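Local atomic coordinates of CrRbcX-IIa (Chlamydomonas reinhardtii, PDB entry 5BS1), a protein that probably acts as a Rubisco-assembly chaperone of the RbcX family, working as a homodimer that assists assembly of the enzyme's large subunits. Residues A20-F25 against G67-M72. Numbering follows the deposited sequence.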
loop_
_atom_site.group_PDB
_atom_site.type_symbol
_atom_site.label_atom_id
_atom_site.label_comp_id
_atom_site.label_asym_id
_atom_site.label_seq_id
_atom_site.Cartn_x
_atom_site.Cartn_y
_atom_site.Cartn_z
ATOM N N ALA A 20 2.923 -4.948 -1.475
ATOM C CA ALA A 20 1.997 -4.027 -2.130
ATOM C C ALA A 20 2.768 -2.910 -2.832
ATOM O O ALA A 20 2.440 -2.521 -3.959
ATOM C CB ALA A 20 1.044 -3.446 -1.115
ATOM N N LEU A 21 3.787 -2.384 -2.171
ATOM C CA LEU A 21 4.631 -1.327 -2.778
ATOM C C LEU A 21 5.345 -1.868 -4.013
ATOM O O LEU A 21 5.428 -1.183 -5.034
ATOM C CB LEU A 21 5.661 -0.766 -1.800
ATOM C CG LEU A 21 5.114 0.154 -0.714
ATOM C CD1 LEU A 21 6.171 0.373 0.325
ATOM C CD2 LEU A 21 4.606 1.466 -1.275
ATOM N N ARG A 22 5.827 -3.106 -3.946
ATOM C CA ARG A 22 6.492 -3.700 -5.098
ATOM C C ARG A 22 5.568 -3.736 -6.294
ATOM O O ARG A 22 5.990 -3.456 -7.425
ATOM C CB ARG A 22 7.015 -5.109 -4.744
ATOM C CG ARG A 22 8.240 -5.061 -3.808
ATOM C CD ARG A 22 9.126 -6.290 -3.893
ATOM N NE ARG A 22 9.490 -6.419 -5.286
ATOM C CZ ARG A 22 9.274 -7.456 -6.082
ATOM N NH1 ARG A 22 9.501 -7.290 -7.384
ATOM N NH2 ARG A 22 8.912 -8.648 -5.604
ATOM N N SER A 23 4.314 -4.112 -6.072
ATOM C CA SER A 23 3.317 -4.121 -7.167
ATOM C C SER A 23 3.061 -2.718 -7.671
ATOM O O SER A 23 2.979 -2.461 -8.883
ATOM C CB SER A 23 1.990 -4.753 -6.758
ATOM O OG SER A 23 2.129 -6.140 -6.586
ATOM N N LEU A 24 2.937 -1.769 -6.746
ATOM C CA LEU A 24 2.782 -0.362 -7.137
ATOM C C LEU A 24 3.944 0.111 -8.019
ATOM O O LEU A 24 3.748 0.769 -9.045
ATOM C CB LEU A 24 2.649 0.521 -5.898
ATOM C CG LEU A 24 2.577 2.026 -6.156
ATOM C CD1 LEU A 24 1.341 2.395 -6.955
ATOM C CD2 LEU A 24 2.655 2.834 -4.873
ATOM N N PHE A 25 5.171 -0.224 -7.646
ATOM C CA PHE A 25 6.353 0.202 -8.371
ATOM C C PHE A 25 6.398 -0.411 -9.759
ATOM O O PHE A 25 6.818 0.234 -10.718
ATOM C CB PHE A 25 7.631 -0.088 -7.582
ATOM C CG PHE A 25 7.711 0.586 -6.211
ATOM C CD1 PHE A 25 6.935 1.694 -5.861
ATOM C CD2 PHE A 25 8.636 0.126 -5.304
ATOM C CE1 PHE A 25 7.050 2.286 -4.601
ATOM C CE2 PHE A 25 8.741 0.702 -4.048
ATOM C CZ PHE A 25 7.966 1.797 -3.707
ATOM N N GLY A 67 4.123 -8.979 -5.915
ATOM C CA GLY A 67 4.861 -7.761 -6.177
ATOM C C GLY A 67 5.016 -7.453 -7.659
ATOM O O GLY A 67 5.881 -6.669 -8.020
ATOM N N GLY A 68 4.157 -8.040 -8.506
ATOM C CA GLY A 68 4.226 -7.863 -9.963
ATOM C C GLY A 68 5.100 -8.856 -10.703
ATOM O O GLY A 68 5.309 -8.737 -11.898
ATOM N N ASP A 69 5.589 -9.875 -10.011
ATOM C CA ASP A 69 6.615 -10.755 -10.631
ATOM C C ASP A 69 6.043 -11.821 -11.564
ATOM O O ASP A 69 6.700 -12.172 -12.529
ATOM C CB ASP A 69 7.487 -11.392 -9.564
ATOM C CG ASP A 69 8.253 -10.365 -8.749
ATOM O OD1 ASP A 69 8.580 -9.280 -9.278
ATOM O OD2 ASP A 69 8.566 -10.662 -7.590
ATOM N N GLU A 70 4.844 -12.311 -11.273
ATOM C CA GLU A 70 4.139 -13.204 -12.206
ATOM C C GLU A 70 3.841 -12.467 -13.521
ATOM O O GLU A 70 4.069 -13.007 -14.616
ATOM C CB GLU A 70 2.837 -13.715 -11.586
ATOM C CG GLU A 70 2.112 -14.742 -12.449
ATOM C CD GLU A 70 0.836 -15.295 -11.841
ATOM O OE1 GLU A 70 0.121 -14.581 -11.112
ATOM O OE2 GLU A 70 0.526 -16.455 -12.159
ATOM N N TRP A 71 3.350 -11.247 -13.380
ATOM C CA TRP A 71 3.133 -10.352 -14.525
ATOM C C TRP A 71 4.433 -10.134 -15.301
ATOM O O TRP A 71 4.473 -10.235 -16.517
ATOM C CB TRP A 71 2.542 -9.048 -14.030
ATOM C CG TRP A 71 2.128 -8.064 -15.102
ATOM C CD1 TRP A 71 0.923 -8.001 -15.733
ATOM C CD2 TRP A 71 2.889 -6.961 -15.588
ATOM N NE1 TRP A 71 0.903 -6.957 -16.647
ATOM C CE2 TRP A 71 2.097 -6.296 -16.560
ATOM C CE3 TRP A 71 4.178 -6.488 -15.329
ATOM C CZ2 TRP A 71 2.541 -5.175 -17.239
ATOM C CZ3 TRP A 71 4.615 -5.363 -16.004
ATOM C CH2 TRP A 71 3.806 -4.720 -16.942
HETATM N N MSE A 72 5.516 -9.860 -14.584
HETATM C CA MSE A 72 6.782 -9.564 -15.238
HETATM C C MSE A 72 7.304 -10.789 -15.979
HETATM O O MSE A 72 7.861 -10.656 -17.046
HETATM C CB MSE A 72 7.800 -9.073 -14.201
HETATM C CG MSE A 72 9.070 -8.546 -14.863
HETATM SE SE MSE A 72 8.738 -6.937 -15.924
HETATM C CE MSE A 72 8.586 -5.756 -14.380
#
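Gly-67 brings the backbone of 67-72 to within 4.1 Å of helix 13-38, measured from its CA to the CA of Ser-23, just where the chain turns into helix 69-78 with Gly-68 as N-cap. This packing of a helix start against the side of the first helix belongs to the all-helical bundle of RbcX, next to the subunit interface. Across this contact the two terminal nitrogens of Arg-22 each meet one carboxylate oxygen of Asp-69 in a bidentate salt bridge. NH2 of Arg-22 lies 2.8 Å from OD2 of Asp-69, in a nearly straight bond (171°). NH1 of Arg-22 lies 2.9 Å from OD1 of Asp-69, which accepts through its syn lone pair. Guanidinium and carboxylate planes are only 27° apart. A bend at chi3 (56°) in the arginine chain carries the guanidinium over Gly-67, whose carbonyl oxygen sits off-centre above one face. A CB on Gly-67 would run into NH2 of Arg-22, and the backbone of Gly-67 has a positive phi, which glycine adopts readily.

Each member of the pair has a further partner: NE of Arg-22 hydrogen-bonds to Thr-110 OG1 of the second subunit, and OD1 of Asp-69 forms a salt bridge with Arg-90, whose like charge near NH1 of Arg-22 the shared carboxylate would be expected to offset. A leucine in place of Arg-22 would probably leave OD2 of Asp-69 without its salt-bridge mate and Thr-110 of the second subunit without this bond.

Next to the salt bridge, the carbonyl oxygens of Arg-22 and Gly-67, two acceptors 3.3 Å apart, both lie in hydrogen-bonding contact with the hydroxyl of Thr-26, which can give its one proton to either or share it between them. Beside them, OG of Ser-23 rests 3.2 Å from CA of Gly-67.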